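PDB 5H0Q: lipid binding protein from Grifola frondosa, which probably binds membrane domains in which sphingomyelin and cholesterol occur together, and so can serve as a probe specific for such domains. Local coordinates for residues 58-63 / 101-106; 80-85 / 162-167; 113-118 / 131-136; 140-145 / 188-193. All coordinates share one frame; numbering follows the deposited sequence.

Overall arrangement
The four contacts illustrate how a beta sandwich is held together within its sheets and between them. Contact 1 pairs strands 60-68 and 99-105 of the mixed sheet; contact 3 pairs strands 114-121 and 126-134 of the antiparallel sheet, about 8 Å from contact 1 centre to centre. Contact 2, its centre about 6 Å from that of contact 3, sets helix 160-169 against the corner following strand 73-80. Contact 4 joins the start of strand 143-150 to the loop between strands 182-188 and 193-201, its centre about 8 Å from that of contact 3. Contacts 1, 3 and 4 follow one another along the chain, whereas contact 2 spans contact 3; helix and loop tie sequence-distant parts into one compact body.

Contact 1. Residues 58-63 / 101-106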
loop_
_atom_site.group_PDB
_atom_site.type_symbol
_atom_site.label_atom_id
_atom_site.label_comp_id
_atom_site.label_asym_id
_atom_site.label_seq_id
_atom_site.Cartn_x
_atom_site.Cartn_y
_atom_site.Cartn_z
ATOM N N GLY A 58 21.618 2.572 -1.216
ATOM C CA GLY A 58 21.287 3.419 -0.090
ATOM C C GLY A 58 20.320 2.678 0.805
ATOM O O GLY A 58 20.524 1.488 1.054
ATOM N N VAL A 59 19.283 3.345 1.322
ATOM C CA VAL A 59 18.192 2.669 2.007
ATOM C C VAL A 59 16.915 3.247 1.440
ATOM O O VAL A 59 16.758 4.475 1.404
ATOM C CB VAL A 59 18.226 2.868 3.532
ATOM C CG1 VAL A 59 17.018 2.208 4.175
ATOM C CG2 VAL A 59 19.485 2.289 4.115
ATOM N N CYS A 60 16.032 2.382 0.963
ATOM C CA CYS A 60 14.748 2.839 0.457
ATOM C C CYS A 60 13.745 1.703 0.493
ATOM O O CYS A 60 14.073 0.549 0.773
ATOM C CB CYS A 60 14.868 3.349 -0.969
ATOM S SG CYS A 60 15.211 2.024 -2.193
ATOM N N VAL A 61 12.512 2.049 0.154
ATOM C CA VAL A 61 11.481 1.062 -0.096
ATOM C C VAL A 61 10.872 1.382 -1.445
ATOM O O VAL A 61 10.661 2.550 -1.783
ATOM C CB VAL A 61 10.390 1.024 1.003
ATOM C CG1 VAL A 61 10.968 0.478 2.296
ATOM C CG2 VAL A 61 9.749 2.422 1.224
ATOM N N LEU A 62 10.593 0.344 -2.202
ATOM C CA LEU A 62 9.979 0.439 -3.521
ATOM C C LEU A 62 8.584 -0.161 -3.337
ATOM O O LEU A 62 8.433 -1.382 -3.289
ATOM C CB LEU A 62 10.757 -0.317 -4.592
ATOM C CG LEU A 62 12.163 0.088 -5.040
ATOM C CD1 LEU A 62 12.369 1.581 -5.041
ATOM C CD2 LEU A 62 13.196 -0.591 -4.165
ATOM N N VAL A 63 7.576 0.692 -3.183
ATOM C CA VAL A 63 6.267 0.274 -2.687
ATOM C C VAL A 63 5.309 0.102 -3.843
ATOM O O VAL A 63 5.137 1.025 -4.646
ATOM C CB VAL A 63 5.680 1.287 -1.697
ATOM C CG1 VAL A 63 4.313 0.799 -1.223
ATOM C CG2 VAL A 63 6.609 1.491 -0.523
ATOM N N VAL A 101 2.585 2.793 -7.506
ATOM C CA VAL A 101 3.966 2.501 -7.145
ATOM C C VAL A 101 4.642 3.805 -6.770
ATOM O O VAL A 101 4.474 4.822 -7.450
ATOM C CB VAL A 101 4.728 1.823 -8.302
ATOM C CG1 VAL A 101 6.187 1.587 -7.917
ATOM C CG2 VAL A 101 4.044 0.515 -8.664
ATOM N N PHE A 102 5.442 3.770 -5.713
ATOM C CA PHE A 102 6.239 4.930 -5.365
ATOM C C PHE A 102 7.476 4.477 -4.608
ATOM O O PHE A 102 7.561 3.340 -4.138
ATOM C CB PHE A 102 5.426 5.935 -4.531
ATOM C CG PHE A 102 4.962 5.403 -3.187
ATOM C CD1 PHE A 102 5.767 5.512 -2.067
ATOM C CD2 PHE A 102 3.717 4.825 -3.044
ATOM C CE1 PHE A 102 5.349 5.022 -0.835
ATOM C CE2 PHE A 102 3.284 4.358 -1.816
ATOM C CZ PHE A 102 4.109 4.456 -0.712
ATOM N N ILE A 103 8.440 5.385 -4.505
ATOM C CA ILE A 103 9.637 5.153 -3.723
ATOM C C ILE A 103 9.616 6.059 -2.502
ATOM O O ILE A 103 9.119 7.184 -2.533
ATOM C CB ILE A 103 10.912 5.361 -4.579
ATOM C CG1 ILE A 103 12.164 4.978 -3.789
ATOM C CG2 ILE A 103 11.039 6.787 -5.061
ATOM C CD1 ILE A 103 13.441 4.972 -4.606
ATOM N N HIS A 104 10.181 5.556 -1.423
ATOM C CA HIS A 104 10.507 6.368 -0.260
ATOM C C HIS A 104 11.936 6.035 0.118
ATOM O O HIS A 104 12.289 4.856 0.181
ATOM C CB HIS A 104 9.543 6.076 0.899
ATOM C CG HIS A 104 9.596 7.095 1.983
ATOM N ND1 HIS A 104 10.461 7.006 3.051
ATOM C CD2 HIS A 104 8.879 8.234 2.175
ATOM C CE1 HIS A 104 10.264 8.033 3.863
ATOM N NE2 HIS A 104 9.318 8.798 3.349
ATOM N N THR A 105 12.757 7.050 0.350
ATOM C CA THR A 105 14.178 6.833 0.578
ATOM C C THR A 105 14.626 7.514 1.854
ATOM O O THR A 105 13.965 8.413 2.369
ATOM C CB THR A 105 15.049 7.379 -0.567
ATOM O OG1 THR A 105 15.135 8.809 -0.488
ATOM C CG2 THR A 105 14.489 6.995 -1.898
ATOM N N LYS A 106 15.786 7.088 2.341
ATOM C CA LYS A 106 16.423 7.789 3.435
ATOM C C LYS A 106 16.790 9.197 2.978
ATOM O O LYS A 106 16.775 9.521 1.784
ATOM C CB LYS A 106 17.660 7.039 3.905
ATOM C CG LYS A 106 18.821 7.102 2.897
ATOM C CD LYS A 106 20.048 6.365 3.432
ATOM C CE LYS A 106 21.291 6.653 2.600
ATOM N NZ LYS A 106 21.691 8.060 2.732
#
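Val63 sits over one face of the Phe102 ring, and this is the most extensive packing between strands 60-63 and 101-105. Its CB is 3.8 Å from the centroid of the Phe102 ring, a CH-pi contact, while CG1 leans on CZ and CE2 and CG2 on CE1. Phe102 carries its CG between the backbone N and the carbonyl carbon (chi1 63°), and the ring lies beside the valine, both pointing the same way. The two backbones, running 167° apart, grip each other here twice: Val63 N reaches Phe102 O at 2.8 Å and Phe102 N returns to Val63 O at 3.0 Å. Val61 and His104 form the next hydrogen-bonded pair on the same face, with Val61 CG2 3.7 Å from His104 CB. Beyond CB the imidazole turns away, and both its nitrogens are satisfied, ND1 by Ser114 and NE2 by Ser80, a pairing that fixes the rotation of the ring.

The opposite face, with Cys60, Leu62, Ile103 and Thr105, is thinner between these strands. Leu62 CD1 touches Ile103 CD1 at 3.6 Å, and Tyr55 of helix 41-55 packs on Cys60 and Ile103. Looser still is the end at Lys106, partly exposed, whose CD crosses Val59 CB at 3.9 Å and whose NZ bonds to Ala110 O. Lys106 N nevertheless donates to Val59 O at 2.9 Å. The whole is an antiparallel strand pair whose Val61 and Phe102 face turns toward Trp132 and Ile118 of the other sheet, consistent with a beta sandwich.

Contact 2. Residues 80-85 / 162-167; sequences SFRGHF and YMLHLL
Met163 is the first residue of helix 162-167 to meet Phe81, bringing its CB to 4.4 Å from Phe81 CZ in an oblique approach. The rest of its side chain leads off toward Leu145, Trp154 and Trp155. One residue on, Leu164 carries most of the contact. Its CG is anti to the backbone N (chi1 -178°), and the branched end slides past Phe81 in the opposite direction: CD1 is 3.7 Å from Phe81 CB, and Leu164 CB stands over one face of the ring, offset toward the rim. The same CD1 also lies over a face of the Arg82 guanidinium, 3.7 Å from Arg82 NH1. Arg82 gets there on an arm extended from CG to NE, and its NH2 forms a salt bridge with Asp168, which holds the flat group across the leucine.

A helical turn later Leu167 closes the patch, its CD1 crossing at 3.8 Å from Phe81 CE2; Leu167 also packs on Leu145 of strand 143-150. Phe81 in turn rests on Ala115 and Cys117, so the ring is wedged between helix and strand. Phe81 N bonds to Ala115 O and Arg82 O accepts from Ala115 N, so two residues stand opposite one: a classic beta bulge.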
loop_
_atom_site.group_PDB
_atom_site.type_symbol
_atom_site.label_atom_id
_atom_site.label_comp_id
_atom_site.label_asym_id
_atom_site.label_seq_id
_atom_site.Cartn_x
_atom_site.Cartn_y
_atom_site.Cartn_z
ATOM N N SER A 80 6.393 11.170 6.397
ATOM C CA SER A 80 7.774 10.692 6.515
ATOM C C SER A 80 8.212 10.787 7.965
ATOM O O SER A 80 8.281 11.889 8.522
ATOM C CB SER A 80 8.743 11.510 5.663
ATOM O OG SER A 80 8.439 11.409 4.295
ATOM N N PHE A 81 8.560 9.651 8.554
ATOM C CA PHE A 81 9.175 9.668 9.870
ATOM C C PHE A 81 10.690 9.786 9.785
ATOM O O PHE A 81 11.304 10.507 10.579
ATOM C CB PHE A 81 8.794 8.406 10.647
ATOM C CG PHE A 81 7.312 8.193 10.779
ATOM C CD1 PHE A 81 6.529 9.114 11.437
ATOM C CD2 PHE A 81 6.711 7.058 10.265
ATOM C CE1 PHE A 81 5.170 8.915 11.568
ATOM C CE2 PHE A 81 5.353 6.852 10.391
ATOM C CZ PHE A 81 4.582 7.783 11.047
ATOM N N ARG A 82 11.298 9.076 8.836
ATOM C CA ARG A 82 12.712 9.225 8.505
ATOM C C ARG A 82 12.806 9.153 6.995
ATOM O O ARG A 82 12.223 8.253 6.397
ATOM C CB ARG A 82 13.552 8.105 9.126
ATOM C CG ARG A 82 13.418 7.993 10.606
ATOM C CD ARG A 82 14.226 6.846 11.169
ATOM N NE ARG A 82 13.970 6.724 12.596
ATOM C CZ ARG A 82 13.289 5.742 13.175
ATOM N NH1 ARG A 82 12.798 4.741 12.476
ATOM N NH2 ARG A 82 13.099 5.761 14.482
ATOM N N GLY A 83 13.507 10.101 6.385
ATOM C CA GLY A 83 13.649 10.111 4.945
ATOM C C GLY A 83 12.582 10.954 4.273
ATOM O O GLY A 83 12.007 11.868 4.870
ATOM N N HIS A 84 12.315 10.636 3.010
ATOM C CA HIS A 84 11.425 11.455 2.211
ATOM C C HIS A 84 10.914 10.639 1.041
ATOM O O HIS A 84 11.516 9.635 0.640
ATOM C CB HIS A 84 12.103 12.751 1.744
ATOM C CG HIS A 84 13.231 12.549 0.785
ATOM N ND1 HIS A 84 14.484 12.137 1.181
ATOM C CD2 HIS A 84 13.304 12.740 -0.553
ATOM C CE1 HIS A 84 15.276 12.065 0.128
ATOM N NE2 HIS A 84 14.584 12.425 -0.938
ATOM N N PHE A 85 9.789 11.083 0.507
ATOM C CA PHE A 85 9.214 10.498 -0.692
ATOM C C PHE A 85 10.005 10.913 -1.926
ATOM O O PHE A 85 10.724 11.912 -1.935
ATOM C CB PHE A 85 7.750 10.931 -0.840
ATOM C CG PHE A 85 6.828 10.270 0.147
ATOM C CD1 PHE A 85 6.250 9.053 -0.153
ATOM C CD2 PHE A 85 6.582 10.836 1.394
ATOM C CE1 PHE A 85 5.417 8.418 0.751
ATOM C CE2 PHE A 85 5.747 10.201 2.315
ATOM C CZ PHE A 85 5.157 8.999 1.986
ATOM N N TYR A 162 3.581 7.290 18.213
ATOM C CA TYR A 162 3.177 5.935 18.570
ATOM C C TYR A 162 3.268 5.000 17.370
ATOM O O TYR A 162 3.736 3.861 17.495
ATOM C CB TYR A 162 1.754 5.938 19.130
ATOM C CG TYR A 162 1.258 4.561 19.498
ATOM C CD1 TYR A 162 1.826 3.863 20.554
ATOM C CD2 TYR A 162 0.218 3.961 18.804
ATOM C CE1 TYR A 162 1.374 2.599 20.908
ATOM C CE2 TYR A 162 -0.237 2.694 19.148
ATOM C CZ TYR A 162 0.346 2.023 20.199
ATOM O OH TYR A 162 -0.099 0.768 20.546
ATOM N N MET A 163 2.824 5.454 16.202
ATOM C CA MET A 163 2.947 4.614 15.009
ATOM C C MET A 163 4.406 4.323 14.681
ATOM O O MET A 163 4.748 3.195 14.310
ATOM C CB MET A 163 2.219 5.269 13.831
ATOM C CG MET A 163 0.704 5.438 14.101
ATOM S SD MET A 163 -0.078 3.920 14.718
ATOM C CE MET A 163 0.298 2.770 13.380
ATOM N N LEU A 164 5.286 5.308 14.830
ATOM C CA LEU A 164 6.706 5.048 14.602
ATOM C C LEU A 164 7.243 4.037 15.610
ATOM O O LEU A 164 8.037 3.153 15.261
ATOM C CB LEU A 164 7.481 6.355 14.667
ATOM C CG LEU A 164 8.986 6.289 14.408
ATOM C CD1 LEU A 164 9.298 5.678 13.037
ATOM C CD2 LEU A 164 9.555 7.679 14.522
ATOM N N HIS A 165 6.789 4.123 16.863
ATOM C CA HIS A 165 7.187 3.138 17.863
ATOM C C HIS A 165 6.769 1.733 17.453
ATOM O O HIS A 165 7.532 0.777 17.625
ATOM C CB HIS A 165 6.573 3.482 19.225
ATOM C CG HIS A 165 6.703 2.377 20.225
ATOM N ND1 HIS A 165 5.613 1.757 20.798
ATOM C CD2 HIS A 165 7.795 1.756 20.728
ATOM C CE1 HIS A 165 6.030 0.814 21.623
ATOM N NE2 HIS A 165 7.351 0.795 21.602
ATOM N N LEU A 166 5.555 1.582 16.923
ATOM C CA LEU A 166 5.128 0.280 16.422
ATOM C C LEU A 166 6.008 -0.172 15.265
ATOM O O LEU A 166 6.353 -1.356 15.164
ATOM C CB LEU A 166 3.657 0.333 15.989
ATOM C CG LEU A 166 2.621 0.508 17.111
ATOM C CD1 LEU A 166 1.220 0.564 16.488
ATOM C CD2 LEU A 166 2.747 -0.620 18.131
ATOM N N LEU A 167 6.398 0.763 14.394
ATOM C CA LEU A 167 7.243 0.407 13.258
ATOM C C LEU A 167 8.636 -0.007 13.706
ATOM O O LEU A 167 9.219 -0.940 13.135
ATOM C CB LEU A 167 7.310 1.574 12.273
ATOM C CG LEU A 167 6.066 1.730 11.391
ATOM C CD1 LEU A 167 6.038 3.079 10.664
ATOM C CD2 LEU A 167 5.947 0.576 10.377
#

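Contact 3. Residues 113-118 / 131-136; sequences GSAGCI and GWQNPW
Gly116 and Trp132 form a hydrogen-bonded pair at the heart of an antiparallel beta hairpin, made by strands 114-121 and 126-134 of the five-stranded sheet. Gly116 N donates to Trp132 O at 3.1 Å and Trp132 N to Gly116 O at 3.0 Å. Next along, Asn134 N is held more closely by Ser114 O, at 2.7 Å, and Ser114 N returns the bond to Asn134 O.

The indole of Trp132 accounts for the largest share of the contact. With CG between the backbone N and the carbonyl carbon (chi1 57°), Trp132 lies across the neighbouring strand, one face on its peptide groups. Gly116 O stands 3.4 Å above the ring plane, over its centre, and Cys117 N comes within 3.5 Å of Trp132 CH2. Gly116, having no side chain, lets the ring lie this close. Ser114 OG, hydrogen-bonded to His104 ND1, sits at the ring edge, 3.3 Å from Trp132 NE1, while Ile118 CG1 approaches CH2.

Beyond the indole, Asn134 OD1 accepts from Ser142 OG and Arg138 NH1, whereas ND2 reaches Cys60 O of the mixed sheet. Trp132 also packs on Tyr198. The result is an antiparallel beta hairpin with its Trp132 and Asn134 face turned toward the facing sheet, as in a beta sandwich.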
loop_
_atom_site.group_PDB
_atom_site.type_symbol
_atom_site.label_atom_id
_atom_site.label_comp_id
_atom_site.label_asym_id
_atom_site.label_seq_id
_atom_site.Cartn_x
_atom_site.Cartn_y
_atom_site.Cartn_z
ATOM N N GLY A 113 17.701 5.476 8.112
ATOM C CA GLY A 113 16.907 4.665 7.205
ATOM C C GLY A 113 15.685 5.366 6.655
ATOM O O GLY A 113 15.580 6.595 6.656
ATOM N N SER A 114 14.758 4.555 6.147
ATOM C CA SER A 114 13.523 5.022 5.524
ATOM C C SER A 114 12.363 4.548 6.390
ATOM O O SER A 114 12.239 3.345 6.652
ATOM C CB SER A 114 13.390 4.469 4.109
ATOM O OG SER A 114 12.053 4.486 3.676
ATOM N N ALA A 115 11.527 5.487 6.845
ATOM C CA ALA A 115 10.367 5.141 7.652
ATOM C C ALA A 115 9.236 6.108 7.340
ATOM O O ALA A 115 9.447 7.324 7.336
ATOM C CB ALA A 115 10.707 5.187 9.137
ATOM N N GLY A 116 8.053 5.582 7.042
ATOM C CA GLY A 116 6.959 6.449 6.665
ATOM C C GLY A 116 5.672 5.673 6.556
ATOM O O GLY A 116 5.618 4.483 6.867
ATOM N N CYS A 117 4.633 6.359 6.079
ATOM C CA CYS A 117 3.354 5.694 5.904
ATOM C C CYS A 117 2.483 6.466 4.935
ATOM O O CYS A 117 2.723 7.642 4.636
ATOM C CB CYS A 117 2.649 5.528 7.243
ATOM S SG CYS A 117 1.996 7.105 7.918
ATOM N N ILE A 118 1.508 5.758 4.400
ATOM C CA ILE A 118 0.405 6.351 3.665
ATOM C C ILE A 118 -0.862 5.793 4.285
ATOM O O ILE A 118 -0.901 4.623 4.674
ATOM C CB ILE A 118 0.457 6.052 2.148
ATOM C CG1 ILE A 118 1.725 6.661 1.554
ATOM C CG2 ILE A 118 -0.757 6.669 1.454
ATOM C CD1 ILE A 118 1.807 6.579 0.051
ATOM N N GLY A 131 2.460 1.296 6.576
ATOM C CA GLY A 131 3.714 1.858 7.014
ATOM C C GLY A 131 4.890 0.931 6.777
ATOM O O GLY A 131 4.758 -0.290 6.725
ATOM N N TRP A 132 6.057 1.542 6.676
ATOM C CA TRP A 132 7.289 0.807 6.489
ATOM C C TRP A 132 8.344 1.412 7.391
ATOM O O TRP A 132 8.272 2.573 7.788
ATOM C CB TRP A 132 7.738 0.838 5.013
ATOM C CG TRP A 132 7.913 2.261 4.525
ATOM C CD1 TRP A 132 9.045 3.029 4.593
ATOM C CD2 TRP A 132 6.895 3.097 3.988
ATOM N NE1 TRP A 132 8.795 4.284 4.089
ATOM C CE2 TRP A 132 7.474 4.357 3.735
ATOM C CE3 TRP A 132 5.535 2.904 3.690
ATOM C CZ2 TRP A 132 6.745 5.408 3.193
ATOM C CZ3 TRP A 132 4.841 3.919 3.131
ATOM C CH2 TRP A 132 5.429 5.170 2.908
ATOM N N GLN A 133 9.344 0.606 7.706
ATOM C CA GLN A 133 10.468 1.057 8.520
ATOM C C GLN A 133 11.639 0.181 8.100
ATOM O O GLN A 133 11.651 -1.021 8.396
ATOM C CB GLN A 133 10.155 0.942 10.006
ATOM C CG GLN A 133 11.221 1.542 10.933
ATOM C CD GLN A 133 12.378 0.596 11.213
ATOM O OE1 GLN A 133 13.522 0.847 10.805
ATOM N NE2 GLN A 133 12.095 -0.495 11.909
ATOM N N ASN A 134 12.573 0.772 7.358
ATOM C CA ASN A 134 13.705 0.050 6.792
ATOM C C ASN A 134 14.972 0.670 7.366
ATOM O O ASN A 134 15.341 1.790 6.970
ATOM C CB ASN A 134 13.692 0.123 5.265
ATOM C CG ASN A 134 14.528 -0.973 4.642
ATOM O OD1 ASN A 134 14.915 -1.914 5.339
ATOM N ND2 ASN A 134 14.761 -0.890 3.328
ATOM N N PRO A 135 15.648 0.013 8.300
ATOM C CA PRO A 135 16.682 0.688 9.089
ATOM C C PRO A 135 18.035 0.742 8.398
ATOM O O PRO A 135 18.394 -0.127 7.605
ATOM C CB PRO A 135 16.775 -0.181 10.345
ATOM C CG PRO A 135 16.453 -1.535 9.860
ATOM C CD PRO A 135 15.397 -1.352 8.788
ATOM N N TRP A 136 18.797 1.777 8.749
ATOM C CA TRP A 136 20.168 1.885 8.267
ATOM C C TRP A 136 21.062 0.867 8.950
ATOM O O TRP A 136 21.968 0.307 8.317
ATOM C CB TRP A 136 20.679 3.303 8.496
ATOM C CG TRP A 136 21.927 3.650 7.719
ATOM C CD1 TRP A 136 21.999 4.093 6.423
ATOM C CD2 TRP A 136 23.261 3.596 8.200
ATOM N NE1 TRP A 136 23.304 4.315 6.073
ATOM C CE2 TRP A 136 24.102 4.015 7.149
ATOM C CE3 TRP A 136 23.831 3.229 9.418
ATOM C CZ2 TRP A 136 25.475 4.075 7.279
ATOM C CZ3 TRP A 136 25.204 3.292 9.549
ATOM C CH2 TRP A 136 26.011 3.711 8.485
HETATM O O HOH W 1 17.131 4.007 10.821
#

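Contact 4. Residues 140-145 / 188-193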
loop_
_atom_site.group_PDB
_atom_site.type_symbol
_atom_site.label_atom_id
_atom_site.label_comp_id
_atom_site.label_asym_id
_atom_site.label_seq_id
_atom_site.Cartn_x
_atom_site.Cartn_y
_atom_site.Cartn_z
ATOM N N TRP A 140 19.250 -4.847 12.547
ATOM C CA TRP A 140 17.798 -4.939 12.585
ATOM C C TRP A 140 17.257 -5.246 11.190
ATOM O O TRP A 140 17.950 -5.110 10.179
ATOM C CB TRP A 140 17.201 -3.635 13.130
ATOM C CG TRP A 140 17.849 -3.167 14.408
ATOM C CD1 TRP A 140 18.914 -2.317 14.524
ATOM C CD2 TRP A 140 17.480 -3.527 15.749
ATOM N NE1 TRP A 140 19.224 -2.122 15.846
ATOM C CE2 TRP A 140 18.364 -2.854 16.620
ATOM C CE3 TRP A 140 16.491 -4.349 16.297
ATOM C CZ2 TRP A 140 18.286 -2.976 18.009
ATOM C CZ3 TRP A 140 16.418 -4.471 17.681
ATOM C CH2 TRP A 140 17.314 -3.789 18.518
ATOM N N ASP A 141 15.995 -5.660 11.140
ATOM C CA ASP A 141 15.378 -6.110 9.905
ATOM C C ASP A 141 14.436 -5.054 9.357
ATOM O O ASP A 141 13.884 -4.229 10.098
ATOM C CB ASP A 141 14.593 -7.403 10.123
ATOM C CG ASP A 141 15.411 -8.469 10.794
ATOM O OD1 ASP A 141 16.624 -8.531 10.519
ATOM O OD2 ASP A 141 14.837 -9.239 11.592
ATOM N N SER A 142 14.230 -5.123 8.042
ATOM C CA SER A 142 13.152 -4.373 7.409
ATOM C C SER A 142 11.807 -4.766 8.003
ATOM O O SER A 142 11.551 -5.946 8.279
ATOM C CB SER A 142 13.129 -4.636 5.914
ATOM O OG SER A 142 14.423 -4.471 5.338
ATOM N N GLN A 143 10.930 -3.766 8.149
ATOM C CA GLN A 143 9.627 -3.936 8.793
ATOM C C GLN A 143 8.516 -3.349 7.940
ATOM O O GLN A 143 8.714 -2.365 7.217
ATOM C CB GLN A 143 9.592 -3.274 10.189
ATOM C CG GLN A 143 10.656 -3.801 11.158
ATOM C CD GLN A 143 10.496 -5.275 11.462
ATOM O OE1 GLN A 143 9.377 -5.785 11.573
ATOM N NE2 GLN A 143 11.615 -5.968 11.615
ATOM N N VAL A 144 7.313 -3.924 8.084
ATOM C CA VAL A 144 6.116 -3.444 7.405
ATOM C C VAL A 144 4.942 -3.593 8.368
ATOM O O VAL A 144 4.939 -4.480 9.221
ATOM C CB VAL A 144 5.862 -4.210 6.093
ATOM C CG1 VAL A 144 5.548 -5.652 6.379
ATOM C CG2 VAL A 144 4.786 -3.566 5.274
ATOM N N LEU A 145 3.941 -2.715 8.223
ATOM C CA LEU A 145 2.819 -2.694 9.156
ATOM C C LEU A 145 1.576 -2.175 8.463
ATOM O O LEU A 145 1.614 -1.101 7.855
ATOM C CB LEU A 145 3.135 -1.797 10.342
ATOM C CG LEU A 145 2.027 -1.653 11.395
ATOM C CD1 LEU A 145 1.878 -2.950 12.132
ATOM C CD2 LEU A 145 2.346 -0.507 12.316
ATOM N N THR A 188 7.407 -7.054 2.975
ATOM C CA THR A 188 8.637 -6.362 2.619
ATOM C C THR A 188 9.748 -7.387 2.476
ATOM O O THR A 188 9.777 -8.394 3.182
ATOM C CB THR A 188 9.038 -5.310 3.673
ATOM O OG1 THR A 188 10.158 -4.544 3.212
ATOM C CG2 THR A 188 9.375 -5.946 4.967
ATOM N N GLY A 189 10.663 -7.113 1.559
ATOM C CA GLY A 189 11.936 -7.789 1.592
ATOM C C GLY A 189 12.751 -7.312 2.774
ATOM O O GLY A 189 12.502 -6.251 3.342
ATOM N N ASN A 190 13.723 -8.120 3.181
ATOM C CA ASN A 190 14.627 -7.735 4.257
ATOM C C ASN A 190 15.961 -7.357 3.617
ATOM O O ASN A 190 16.889 -8.157 3.567
ATOM C CB ASN A 190 14.791 -8.845 5.246
ATOM C CG ASN A 190 15.507 -8.393 6.498
ATOM O OD1 ASN A 190 15.652 -7.194 6.734
ATOM N ND2 ASN A 190 15.934 -9.335 7.314
ATOM N N GLU A 191 16.049 -6.121 3.137
ATOM C CA GLU A 191 17.275 -5.621 2.526
ATOM C C GLU A 191 17.225 -4.099 2.507
ATOM O O GLU A 191 16.170 -3.482 2.718
ATOM C CB GLU A 191 17.464 -6.190 1.117
ATOM C CG GLU A 191 16.330 -5.910 0.153
ATOM C CD GLU A 191 16.610 -6.427 -1.249
ATOM O OE1 GLU A 191 17.769 -6.322 -1.706
ATOM O OE2 GLU A 191 15.674 -6.939 -1.898
ATOM N N THR A 192 18.393 -3.496 2.245
ATOM C CA THR A 192 18.502 -2.043 2.308
ATOM C C THR A 192 17.628 -1.362 1.266
ATOM O O THR A 192 17.078 -0.283 1.530
ATOM C CB THR A 192 19.959 -1.588 2.147
ATOM O OG1 THR A 192 20.518 -2.066 0.913
ATOM C CG2 THR A 192 20.798 -2.088 3.306
ATOM N N THR A 193 17.516 -1.937 0.067
ATOM C CA THR A 193 16.627 -1.394 -0.961
ATOM C C THR A 193 15.545 -2.447 -1.199
ATOM O O THR A 193 15.698 -3.343 -2.030
ATOM C CB THR A 193 17.395 -1.012 -2.244
ATOM O OG1 THR A 193 18.281 -2.061 -2.625
ATOM C CG2 THR A 193 18.226 0.190 -1.989
HETATM O O HOH W 2 10.619 -2.157 4.861
#
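Asn190 reaches over to Ser142 where, in this beta sandwich, the loop between strands 182-188 and 193-201 of one sheet meets the lead-in to the outermost strand 143-150 of the other. The shortest hydrogen bond between the segments runs from Ser142 N to Asn190 OD1, 2.8 Å long, with the donor lying 42° out of the carbonyl plane of the amide. Asn190 CG, anti to the backbone N (chi1 -169°), is carried toward the facing segment. Its ND2 bonds weakly to Asp141 OD1 at 3.4 Å, between carboxylate and amide planes turned 78° apart. The amide thus spans two successive residues of the facing segment. Glu191 N also donates weakly to Ser142 OG, at 3.2 Å.

Ser142 CB is pressed toward Gly189 O, and farther along Thr188 CG2 touches Val144 CB at 4.1 Å as the two side chains pass in opposite directions.

The next shell explains why Ser142 stays put: its OG is also bonded to Asn134 OD1 and to Arg138 NH2, and its carbonyl accepts from Gln173 NE2. Gln143 OE1 accepts from His170 ND1 and Gly172 N, which draws this side chain away from the loop. A bound water links the two segments, donating to Gln143 O at 3.0 Å and to Thr188 OG1 at 2.9 Å, while Thr188 OG1 donates to Gly189 O, on a lone pair in the carbonyl plane.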